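Local coordinates for protein putative fimbrium tip subunit Fim1C (Bacteroides ovatus, PDB 4EPS) that probably forms part of the tip of fimbriae, the filamentous cell-surface appendages that mediate adhesion and biofilm formation, at residues N11-N16 with G147-L151; D19-I23 with G35-T39; I46-K52 with V86-Y92; Q132-S137 with F153-M159. One frame throughout, in Å; residues are numbered along the deposited sequence. Where two conformers were deposited one is given.

Interaction 1. Residues N11-N16 with G147-L151; sequences NGIVLN and GNYSL
This is a parallel strand pairing in the large mixed beta sheet of this fimbrillin-like protein: strand 14-19, predicted to belong to the propeptide, lies beside the start of the long strand 148-174. The axes of the short segments 14-16 and 148-151 approach to 4.7 Å, at 29° between their directions. Val14 pairs with Ser150 (CA-CA 4.5 Å) and Leu15 with Leu151 (CA-CA 5.0 Å). Three backbone hydrogen bonds set the register: Val14 N to Tyr149 O (3.1 Å), Leu151 N to Val14 O and Asn16 N to Leu151 O (both 2.8 Å). Before Val14 a water bridge replaces them, accepting from Tyr149 N (3.0 Å) and donating to Gly147 O (2.9 Å) and, weakly, to Gly12 O (2.8 Å). Ile13 (m, t) lays CG2 4.0 Å from Leu151 CG, and Leu15 CD2 lies 3.8 Å from Leu151 CB. Strand 135-145 flanks 148-174, its Leu142 touching Ile13, Tyr149 and Leu151, while the loop residue Tyr79 stacks on the Tyr149 ring.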
# COMPACT_ATOMS: atom_id res chain seq x y z
N ASN A 11 -43.89 -49.64 9.71
CA ASN A 11 -44.97 -49.18 8.81
C ASN A 11 -45.30 -47.68 9.05
O ASN A 11 -46.31 -47.18 8.54
CB ASN A 11 -46.23 -50.06 8.93
CG ASN A 11 -46.68 -50.74 7.66
OD1 ASN A 11 -46.49 -50.25 6.54
ND2 ASN A 11 -47.36 -51.87 7.81
N GLY A 12 -44.43 -46.98 9.80
CA GLY A 12 -44.57 -45.56 10.12
C GLY A 12 -43.95 -44.68 9.05
O GLY A 12 -42.76 -44.79 8.74
N ILE A 13 -44.77 -43.79 8.47
CA ILE A 13 -44.36 -42.90 7.38
C ILE A 13 -43.33 -41.86 7.87
O ILE A 13 -43.54 -41.18 8.86
CB ILE A 13 -45.62 -42.24 6.76
CG1 ILE A 13 -46.53 -43.36 6.16
CG2 ILE A 13 -45.25 -41.20 5.70
CD1 ILE A 13 -47.94 -42.97 5.93
N VAL A 14 -42.21 -41.76 7.14
CA VAL A 14 -41.12 -40.83 7.40
C VAL A 14 -41.45 -39.53 6.68
O VAL A 14 -41.89 -39.57 5.52
CB VAL A 14 -39.74 -41.41 6.96
CG1 VAL A 14 -38.61 -40.38 7.12
CG2 VAL A 14 -39.42 -42.69 7.72
N LEU A 15 -41.26 -38.39 7.37
CA LEU A 15 -41.52 -37.06 6.81
C LEU A 15 -40.26 -36.32 6.51
O LEU A 15 -39.38 -36.21 7.37
CB LEU A 15 -42.35 -36.19 7.75
CG LEU A 15 -43.76 -36.60 8.14
CD1 LEU A 15 -44.52 -35.40 8.62
CD2 LEU A 15 -44.53 -37.19 6.98
N ASN A 16 -40.18 -35.79 5.28
CA ASN A 16 -39.04 -34.99 4.84
C ASN A 16 -39.59 -33.67 4.32
O ASN A 16 -40.68 -33.66 3.73
CB ASN A 16 -38.22 -35.74 3.78
CG ASN A 16 -37.88 -37.17 4.17
OD1 ASN A 16 -37.06 -37.42 5.06
ND2 ASN A 16 -38.56 -38.13 3.54
N GLY A 147 -44.00 -51.87 3.71
CA GLY A 147 -43.77 -51.22 5.00
C GLY A 147 -42.78 -50.07 5.12
O GLY A 147 -42.56 -49.61 6.25
N ASN A 148 -42.16 -49.60 4.00
CA ASN A 148 -41.19 -48.49 4.00
C ASN A 148 -41.75 -47.32 3.16
O ASN A 148 -41.65 -47.34 1.93
CB ASN A 148 -39.83 -48.95 3.46
CG ASN A 148 -38.72 -47.92 3.50
OD1 ASN A 148 -38.82 -46.88 4.15
ND2 ASN A 148 -37.62 -48.21 2.82
N TYR A 149 -42.35 -46.32 3.82
CA TYR A 149 -43.00 -45.21 3.15
C TYR A 149 -42.50 -43.87 3.63
O TYR A 149 -42.06 -43.73 4.78
CB TYR A 149 -44.53 -45.31 3.35
CG TYR A 149 -45.14 -46.55 2.73
CD1 TYR A 149 -45.19 -47.75 3.43
CD2 TYR A 149 -45.66 -46.52 1.44
CE1 TYR A 149 -45.71 -48.91 2.85
CE2 TYR A 149 -46.22 -47.67 0.87
CZ TYR A 149 -46.24 -48.85 1.58
OH TYR A 149 -46.81 -49.98 1.02
N SER A 150 -42.52 -42.89 2.73
CA SER A 150 -42.08 -41.55 3.03
C SER A 150 -42.90 -40.53 2.30
O SER A 150 -43.47 -40.81 1.24
CB SER A 150 -40.61 -41.38 2.67
OG SER A 150 -40.37 -41.51 1.28
N LEU A 151 -43.01 -39.35 2.92
CA LEU A 151 -43.63 -38.15 2.38
C LEU A 151 -42.55 -37.12 2.29
O LEU A 151 -41.96 -36.79 3.33
CB LEU A 151 -44.77 -37.64 3.26
CG LEU A 151 -46.11 -38.27 3.08
CD1 LEU A 151 -47.05 -37.76 4.16
CD2 LEU A 151 -46.67 -37.99 1.65
O HOH W 1 -42.91 -46.78 6.71

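Interaction 2. Residues D19-I23 with G35-T39; sequences DTGII and GFVTT
Two loop segments, the link from strand 14-19 to strand 23-24 and part of the connection to strand 45-52, meet antiparallel, 155° apart end to end. Their single beta bridge is the hydrogen-bonded pair Ile22 and Phe36 (CA-CA 4.9 Å), with Ile22 N to Phe36 O at 2.9 Å and Phe36 N to Ile22 O at 2.8 Å. Asp19 holds the other end. With chi1 t and chi2 13°, its carboxylate faces two ways: OD1 accepts from Gly21 N at 2.7 Å, an Asx turn, while OD2 takes Thr38 N at 2.7 Å. Thr38 (m) sets its CB 3.1 Å from Asp19 OD2. Water joins Asp19 N to Thr38 O, 2.9 Å from each. Ile22 CB lies 4.3 Å from Phe36 CB, with Ile22 m, t and Phe36 m (chi2 -88°). The Phe36 ring continues to Tyr252, which it meets edge-to-face. Gly21 (phi 86°, psi 160°) and Gly35 (phi 80°, psi -157°) sit where a CB would clash, with Val37 CG2 and with Ile22 O respectively. Asp19 OD2 also accepts from His157 NE2 of strand 148-174, so one buried carboxylate, using both oxygens, ties its own turn, the facing loop and a sheet strand together.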
# COMPACT_ATOMS: atom_id res chain seq x y z
N ASP A 19 -37.12 -26.85 1.45
CA ASP A 19 -37.49 -25.51 0.97
C ASP A 19 -36.95 -25.32 -0.43
O ASP A 19 -35.76 -25.52 -0.65
CB ASP A 19 -36.92 -24.44 1.91
CG ASP A 19 -37.20 -23.01 1.46
OD1 ASP A 19 -38.04 -22.82 0.56
OD2 ASP A 19 -36.60 -22.10 2.03
N THR A 20 -37.80 -24.90 -1.38
CA THR A 20 -37.35 -24.66 -2.75
C THR A 20 -36.57 -23.32 -2.80
O THR A 20 -35.89 -23.05 -3.78
CB THR A 20 -38.51 -24.69 -3.75
OG1 THR A 20 -39.42 -23.65 -3.42
CG2 THR A 20 -39.24 -26.04 -3.78
N GLY A 21 -36.72 -22.50 -1.76
CA GLY A 21 -36.02 -21.23 -1.58
C GLY A 21 -36.64 -20.01 -2.23
O GLY A 21 -37.50 -20.13 -3.10
N ILE A 22 -36.26 -18.83 -1.75
CA ILE A 22 -36.67 -17.53 -2.31
C ILE A 22 -35.60 -17.18 -3.33
O ILE A 22 -34.43 -17.00 -2.96
CB ILE A 22 -36.85 -16.44 -1.24
CG1 ILE A 22 -37.81 -16.90 -0.12
CG2 ILE A 22 -37.32 -15.11 -1.86
CD1 ILE A 22 -37.94 -15.98 1.07
N ILE A 23 -35.98 -17.07 -4.61
CA ILE A 23 -35.04 -16.84 -5.70
C ILE A 23 -35.11 -15.41 -6.25
O ILE A 23 -36.09 -14.71 -6.02
CB ILE A 23 -35.25 -17.90 -6.83
CG1 ILE A 23 -36.70 -17.90 -7.36
CG2 ILE A 23 -34.83 -19.30 -6.32
CD1 ILE A 23 -36.95 -18.71 -8.71
N GLY A 35 -30.47 -18.90 -4.01
CA GLY A 35 -31.39 -17.98 -3.36
C GLY A 35 -31.36 -18.20 -1.86
O GLY A 35 -30.37 -18.72 -1.34
N PHE A 36 -32.42 -17.82 -1.15
CA PHE A 36 -32.50 -17.97 0.31
C PHE A 36 -33.26 -19.21 0.63
O PHE A 36 -34.49 -19.27 0.46
CB PHE A 36 -33.16 -16.75 0.97
CG PHE A 36 -32.38 -15.48 0.78
CD1 PHE A 36 -31.38 -15.11 1.67
CD2 PHE A 36 -32.64 -14.64 -0.31
CE1 PHE A 36 -30.64 -13.93 1.48
CE2 PHE A 36 -31.91 -13.45 -0.49
CZ PHE A 36 -30.91 -13.11 0.40
N VAL A 37 -32.52 -20.23 1.08
CA VAL A 37 -33.07 -21.54 1.39
C VAL A 37 -33.09 -21.71 2.89
O VAL A 37 -32.06 -21.60 3.56
CB VAL A 37 -32.28 -22.69 0.70
CG1 VAL A 37 -32.80 -24.06 1.14
CG2 VAL A 37 -32.34 -22.57 -0.82
N THR A 38 -34.27 -22.02 3.41
CA THR A 38 -34.48 -22.25 4.82
C THR A 38 -33.99 -23.63 5.19
O THR A 38 -34.30 -24.62 4.53
CB THR A 38 -35.99 -22.08 5.12
OG1 THR A 38 -36.37 -20.72 4.88
CG2 THR A 38 -36.37 -22.53 6.52
N THR A 39 -33.20 -23.75 6.25
CA THR A 39 -32.71 -25.09 6.61
C THR A 39 -33.56 -25.75 7.72
O THR A 39 -33.53 -26.98 7.87
CB THR A 39 -31.21 -25.02 7.00
OG1 THR A 39 -30.74 -26.35 7.23
CG2 THR A 39 -30.94 -24.12 8.22
O HOH W 2 -34.63 -27.01 2.93

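Interaction 3. Residues I46-K52 with V86-Y92; sequences IGLFAVK and VNFYAYY. With GOL (glycerol), chain B.
Phe49 and Tyr91 form the apolar centre of one face of this antiparallel strand pair, CE1 to CE1 at 3.7 Å, with Tyr91 CE1 at the edge of the Phe49 ring. Phe49 is m; Tyr91 is p (75°), which swings its ring over Gly47, so that Gly47 N lies over a ring face and a CB there would clash with CE1. Further along, Val51 CG2 (chi1 t) packs 3.8 Å from Tyr89 CE1. The other face carries Leu48 (t, p), Ala50, Phe88 (m) and Ala90, with Ala50 CB 3.7 Å from Phe88 CE2. Both backbones are extended, their axes 4.7 Å apart at 160°, in a regular antiparallel ladder of the fimbrillin-like region. The hydrogen-bonded pairs Gly47-Tyr91, Phe49-Tyr89 and Val51-Asn87 alternate with the non-hydrogen-bonded Leu48-Ala90 and Ala50-Phe88. Six backbone hydrogen bonds range from Val51 N to Asn87 O (2.8 Å) to Tyr91 N to Gly47 O (3.1 Å). At the polar end a glycerol, probably from crystallisation, sets O2 2.7 Å from Val51 O. In the sheet, strand 55-67 flanks 45-52 and strand 135-145 flanks 87-92, while Phe153 of strand 148-174 packs against Leu48, Phe88 and Ala90.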
# COMPACT_ATOMS: atom_id res chain seq x y z
N ILE A 46 -44.58 -27.76 11.45
CA ILE A 46 -45.36 -27.80 10.22
C ILE A 46 -46.70 -28.44 10.53
O ILE A 46 -46.82 -29.17 11.51
CB ILE A 46 -44.63 -28.54 9.06
CG1 ILE A 46 -44.34 -30.02 9.41
CG2 ILE A 46 -43.38 -27.76 8.60
CD1 ILE A 46 -44.19 -30.87 8.26
N GLY A 47 -47.67 -28.20 9.68
CA GLY A 47 -48.97 -28.83 9.78
C GLY A 47 -49.16 -29.72 8.57
O GLY A 47 -48.81 -29.33 7.45
N LEU A 48 -49.74 -30.89 8.77
CA LEU A 48 -49.98 -31.82 7.67
C LEU A 48 -51.48 -32.08 7.45
O LEU A 48 -52.23 -32.24 8.41
CB LEU A 48 -49.26 -33.15 8.02
CG LEU A 48 -49.38 -34.30 7.00
CD1 LEU A 48 -48.68 -33.97 5.70
CD2 LEU A 48 -48.78 -35.57 7.56
N PHE A 49 -51.88 -32.19 6.17
CA PHE A 49 -53.24 -32.54 5.73
C PHE A 49 -53.22 -33.69 4.73
O PHE A 49 -52.34 -33.74 3.86
CB PHE A 49 -53.93 -31.35 5.06
CG PHE A 49 -54.23 -30.17 5.95
CD1 PHE A 49 -53.29 -29.15 6.12
CD2 PHE A 49 -55.48 -30.03 6.56
CE1 PHE A 49 -53.57 -28.04 6.93
CE2 PHE A 49 -55.77 -28.91 7.35
CZ PHE A 49 -54.81 -27.93 7.54
N ALA A 50 -54.21 -34.58 4.81
CA ALA A 50 -54.41 -35.67 3.85
C ALA A 50 -55.82 -35.52 3.28
O ALA A 50 -56.79 -35.45 4.05
CB ALA A 50 -54.24 -37.03 4.52
N VAL A 51 -55.91 -35.41 1.96
CA VAL A 51 -57.20 -35.24 1.28
C VAL A 51 -57.49 -36.52 0.49
O VAL A 51 -56.69 -36.92 -0.35
CB VAL A 51 -57.22 -33.96 0.41
CG1 VAL A 51 -58.51 -33.82 -0.38
CG2 VAL A 51 -56.98 -32.72 1.27
N LYS A 52 -58.63 -37.15 0.78
CA LYS A 52 -59.08 -38.37 0.10
C LYS A 52 -60.49 -38.10 -0.43
O LYS A 52 -61.36 -37.66 0.33
CB LYS A 52 -59.06 -39.55 1.09
CG LYS A 52 -59.23 -40.92 0.46
CD LYS A 52 -59.91 -41.88 1.43
CE LYS A 52 -59.46 -43.33 1.36
NZ LYS A 52 -59.23 -43.83 -0.02
N VAL A 86 -54.34 -40.78 -2.07
CA VAL A 86 -54.52 -39.64 -1.17
C VAL A 86 -53.53 -38.52 -1.55
O VAL A 86 -52.36 -38.79 -1.87
CB VAL A 86 -54.40 -40.07 0.32
CG1 VAL A 86 -54.31 -38.88 1.27
CG2 VAL A 86 -55.57 -40.99 0.72
N ASN A 87 -54.01 -37.26 -1.53
CA ASN A 87 -53.18 -36.08 -1.75
C ASN A 87 -52.70 -35.54 -0.40
O ASN A 87 -53.55 -35.25 0.45
CB ASN A 87 -53.95 -35.01 -2.52
CG ASN A 87 -54.12 -35.33 -4.00
OD1 ASN A 87 -53.34 -36.08 -4.59
ND2 ASN A 87 -55.12 -34.76 -4.62
N PHE A 88 -51.37 -35.40 -0.18
CA PHE A 88 -50.87 -34.86 1.08
C PHE A 88 -50.40 -33.43 0.87
O PHE A 88 -49.88 -33.10 -0.20
CB PHE A 88 -49.72 -35.71 1.69
CG PHE A 88 -50.17 -37.11 2.09
CD1 PHE A 88 -50.18 -38.14 1.16
CD2 PHE A 88 -50.60 -37.37 3.39
CE1 PHE A 88 -50.60 -39.43 1.53
CE2 PHE A 88 -50.98 -38.66 3.76
CZ PHE A 88 -50.99 -39.67 2.83
N TYR A 89 -50.59 -32.59 1.90
CA TYR A 89 -50.21 -31.17 1.85
C TYR A 89 -49.52 -30.78 3.12
O TYR A 89 -49.95 -31.23 4.20
CB TYR A 89 -51.45 -30.27 1.69
CG TYR A 89 -52.25 -30.49 0.44
CD1 TYR A 89 -53.26 -31.45 0.39
CD2 TYR A 89 -52.02 -29.73 -0.71
CE1 TYR A 89 -54.00 -31.67 -0.76
CE2 TYR A 89 -52.76 -29.93 -1.87
CZ TYR A 89 -53.76 -30.89 -1.88
OH TYR A 89 -54.51 -31.07 -3.01
N ALA A 90 -48.51 -29.92 3.04
CA ALA A 90 -47.87 -29.44 4.27
C ALA A 90 -47.66 -27.94 4.21
O ALA A 90 -47.51 -27.38 3.12
CB ALA A 90 -46.55 -30.16 4.52
N TYR A 91 -47.63 -27.30 5.37
CA TYR A 91 -47.34 -25.86 5.44
C TYR A 91 -46.53 -25.56 6.68
O TYR A 91 -46.58 -26.29 7.67
CB TYR A 91 -48.64 -24.99 5.41
CG TYR A 91 -49.38 -25.02 6.73
CD1 TYR A 91 -50.11 -26.15 7.12
CD2 TYR A 91 -49.25 -23.98 7.65
CE1 TYR A 91 -50.74 -26.20 8.36
CE2 TYR A 91 -49.84 -24.05 8.91
CZ TYR A 91 -50.60 -25.16 9.26
OH TYR A 91 -51.17 -25.26 10.50
N TYR A 92 -45.85 -24.43 6.61
CA TYR A 92 -45.05 -23.87 7.69
C TYR A 92 -45.38 -22.37 7.80
O TYR A 92 -45.43 -21.72 6.75
CB TYR A 92 -43.55 -24.05 7.35
CG TYR A 92 -42.66 -23.33 8.34
CD1 TYR A 92 -42.32 -21.99 8.15
CD2 TYR A 92 -42.22 -23.96 9.50
CE1 TYR A 92 -41.58 -21.29 9.10
CE2 TYR A 92 -41.44 -23.28 10.44
CZ TYR A 92 -41.13 -21.94 10.24
OH TYR A 92 -40.38 -21.28 11.16
C1 GOL B . -58.33 -38.18 -4.60
O1 GOL B . -58.66 -39.13 -3.59
C2 GOL B . -57.73 -36.92 -3.99
O2 GOL B . -56.72 -37.27 -3.04
C3 GOL B . -58.75 -36.03 -3.33
O3 GOL B . -59.52 -35.31 -4.29

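Interaction 4. Residues Q132-S137 with F153-M159; sequences QDLMTS and FQLTHRM
The open end of a beta hairpin, strands 135-145 and 148-174, is closed here by backbone pairing and a buried His-carboxylate hydrogen bond. End to end, the two segments run 139° apart. Met135 and His157 make a non-hydrogen-bonded pair (CA-CA 4.3 Å); Thr136 and Thr156 are the hydrogen-bonded pair, Thr136 N to Thr156 O and Thr156 N to Thr136 O both 2.9 Å. One residue past the ladder, Arg158 N donates to Leu134 O at 2.8 Å. Asp133 (chi1 t), centre of an inverse gamma turn, accepts from His157 ND1 at OD1, 2.7 Å; the other ring nitrogen, NE2, is hydrogen-bonded to Asp19 OD2. A water donates to Asp133 OD1 (2.8 Å) and Leu134 O (2.7 Å) and accepts from Met159 N (3.0 Å). His157 is m with chi2 -102°, its face covered by selenomethionine Met135 (m, t): CG lies 3.7 Å from the ring centroid, a CH-pi contact, and SE 4.0 Å from it, a selenium Met-aromatic contact. Arg158, m through chi1 to chi3, curls back so that NH1 donates to Thr136 OG1 at 2.9 Å; it also salt-bridges Asp108 and Glu249. Leu134 packs on helix 111-115. Strand 87-92 borders 135-145, Met135 and Ser137 pairing by backbone with Tyr92 and Ala90, and strand 14-19 borders 148-174, its Thr18 hydrogen-bonded through the backbone to Phe153 and Leu155.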
# COMPACT_ATOMS: atom_id res chain seq x y z
N GLN A 132 -43.54 -15.43 10.56
CA GLN A 132 -44.27 -14.77 9.48
C GLN A 132 -43.93 -15.29 8.07
O GLN A 132 -44.56 -14.87 7.09
CB GLN A 132 -43.95 -13.26 9.55
CG GLN A 132 -44.32 -12.66 10.92
CD GLN A 132 -44.47 -11.18 10.86
OE1 GLN A 132 -45.43 -10.66 10.30
NE2 GLN A 132 -43.57 -10.46 11.49
N ASP A 133 -42.94 -16.20 7.99
CA ASP A 133 -42.44 -16.73 6.73
C ASP A 133 -43.28 -17.92 6.27
O ASP A 133 -42.88 -19.08 6.39
CB ASP A 133 -40.95 -17.10 6.86
CG ASP A 133 -40.26 -17.33 5.51
OD1 ASP A 133 -40.92 -17.09 4.46
OD2 ASP A 133 -39.07 -17.71 5.52
N LEU A 134 -44.46 -17.61 5.71
CA LEU A 134 -45.39 -18.65 5.28
C LEU A 134 -44.85 -19.43 4.07
O LEU A 134 -44.45 -18.85 3.05
CB LEU A 134 -46.76 -18.01 4.95
CG LEU A 134 -47.83 -18.96 4.37
CD1 LEU A 134 -48.27 -20.01 5.41
CD2 LEU A 134 -49.07 -18.17 3.91
N MSE A 135 -44.87 -20.77 4.20
CA MSE A 135 -44.42 -21.71 3.17
C MSE A 135 -45.42 -22.82 3.00
O MSE A 135 -45.92 -23.34 4.00
CB MSE A 135 -43.06 -22.34 3.53
CG MSE A 135 -41.92 -21.37 3.58
SE MSE A 135 -40.39 -22.43 4.13
CE MSE A 135 -39.84 -21.32 5.58
N THR A 136 -45.72 -23.20 1.76
CA THR A 136 -46.70 -24.26 1.54
C THR A 136 -46.25 -25.24 0.47
O THR A 136 -45.44 -24.90 -0.39
CB THR A 136 -48.05 -23.64 1.09
OG1 THR A 136 -47.84 -22.93 -0.15
CG2 THR A 136 -48.68 -22.71 2.15
N SER A 137 -46.85 -26.42 0.47
CA SER A 137 -46.64 -27.44 -0.56
C SER A 137 -47.86 -27.54 -1.47
O SER A 137 -48.96 -27.12 -1.10
CB SER A 137 -46.37 -28.81 0.08
OG SER A 137 -47.59 -29.48 0.37
N PHE A 153 -41.90 -33.42 1.06
CA PHE A 153 -42.53 -32.18 0.62
C PHE A 153 -41.55 -31.17 0.08
O PHE A 153 -40.45 -31.00 0.63
CB PHE A 153 -43.29 -31.53 1.78
CG PHE A 153 -44.47 -32.33 2.28
CD1 PHE A 153 -45.68 -32.32 1.60
CD2 PHE A 153 -44.35 -33.14 3.41
CE1 PHE A 153 -46.76 -33.07 2.05
CE2 PHE A 153 -45.44 -33.90 3.86
CZ PHE A 153 -46.63 -33.87 3.16
N GLN A 154 -41.98 -30.46 -0.95
CA GLN A 154 -41.27 -29.29 -1.50
C GLN A 154 -42.10 -28.07 -1.06
O GLN A 154 -43.26 -27.98 -1.45
CB GLN A 154 -41.18 -29.36 -3.05
CG GLN A 154 -40.37 -30.53 -3.60
CD GLN A 154 -38.90 -30.39 -3.33
OE1 GLN A 154 -38.36 -29.29 -3.27
NE2 GLN A 154 -38.25 -31.49 -3.05
N LEU A 155 -41.53 -27.18 -0.24
CA LEU A 155 -42.25 -25.97 0.23
C LEU A 155 -41.82 -24.76 -0.54
O LEU A 155 -40.63 -24.60 -0.82
CB LEU A 155 -42.01 -25.70 1.73
CG LEU A 155 -42.36 -26.80 2.74
CD1 LEU A 155 -42.17 -26.26 4.15
CD2 LEU A 155 -43.81 -27.31 2.57
N THR A 156 -42.79 -23.88 -0.88
CA THR A 156 -42.48 -22.62 -1.56
C THR A 156 -42.95 -21.47 -0.64
O THR A 156 -43.98 -21.60 0.02
CB THR A 156 -43.12 -22.63 -2.97
OG1 THR A 156 -42.73 -23.83 -3.64
CG2 THR A 156 -42.71 -21.45 -3.82
N HIS A 157 -42.19 -20.37 -0.61
CA HIS A 157 -42.51 -19.19 0.20
C HIS A 157 -43.64 -18.42 -0.47
O HIS A 157 -43.60 -18.19 -1.69
CB HIS A 157 -41.26 -18.30 0.36
CG HIS A 157 -40.16 -18.95 1.15
ND1 HIS A 157 -39.94 -18.62 2.47
CD2 HIS A 157 -39.27 -19.90 0.79
CE1 HIS A 157 -38.89 -19.33 2.86
NE2 HIS A 157 -38.46 -20.13 1.88
N ARG A 158 -44.66 -18.05 0.33
CA ARG A 158 -45.83 -17.36 -0.21
C ARG A 158 -45.66 -15.83 -0.19
O ARG A 158 -46.37 -15.14 -0.92
CB ARG A 158 -47.09 -17.77 0.56
CG ARG A 158 -47.41 -19.27 0.42
CD ARG A 158 -47.55 -19.72 -1.03
NE ARG A 158 -48.80 -19.23 -1.60
CZ ARG A 158 -49.90 -19.97 -1.75
NH1 ARG A 158 -49.90 -21.24 -1.39
NH2 ARG A 158 -51.00 -19.44 -2.27
N MSE A 159 -44.74 -15.31 0.63
CA MSE A 159 -44.53 -13.86 0.68
C MSE A 159 -43.44 -13.47 -0.31
O MSE A 159 -42.82 -14.34 -0.94
CB MSE A 159 -44.12 -13.43 2.13
CG MSE A 159 -45.21 -13.72 3.18
SE MSE A 159 -46.89 -12.79 2.77
CE MSE A 159 -48.01 -14.34 2.23
O HOH W 3 -43.10 -16.54 2.82
O HOH W 4 -45.08 -25.60 -3.42

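How the interactions relate
Interactions 1, 3 and 4 all belong to the large mixed sheet, and interactions 1 and 4 share strand 148-174: Asn16 O lies 2.9 Å from Phe153 N, a probable hydrogen bond continuing the parallel pairing. Interactions 3 and 4 are the buried ones, yet interaction 3 is mostly aromatic and aliphatic whereas 4 mixes packing with buried charge. They meet edge to edge, Tyr92 O being 2.8 Å from Met135 N. Interactions 1 and 2 are only partly buried; waters bridge the segments in 1, 2 and 4. Interaction 2 is a loop contact that meets 4 through Asp19 OD2 and His157 NE2, 2.7 Å apart, so His157 is hydrogen-bonded between two carboxylates, Asp19 and Asp133.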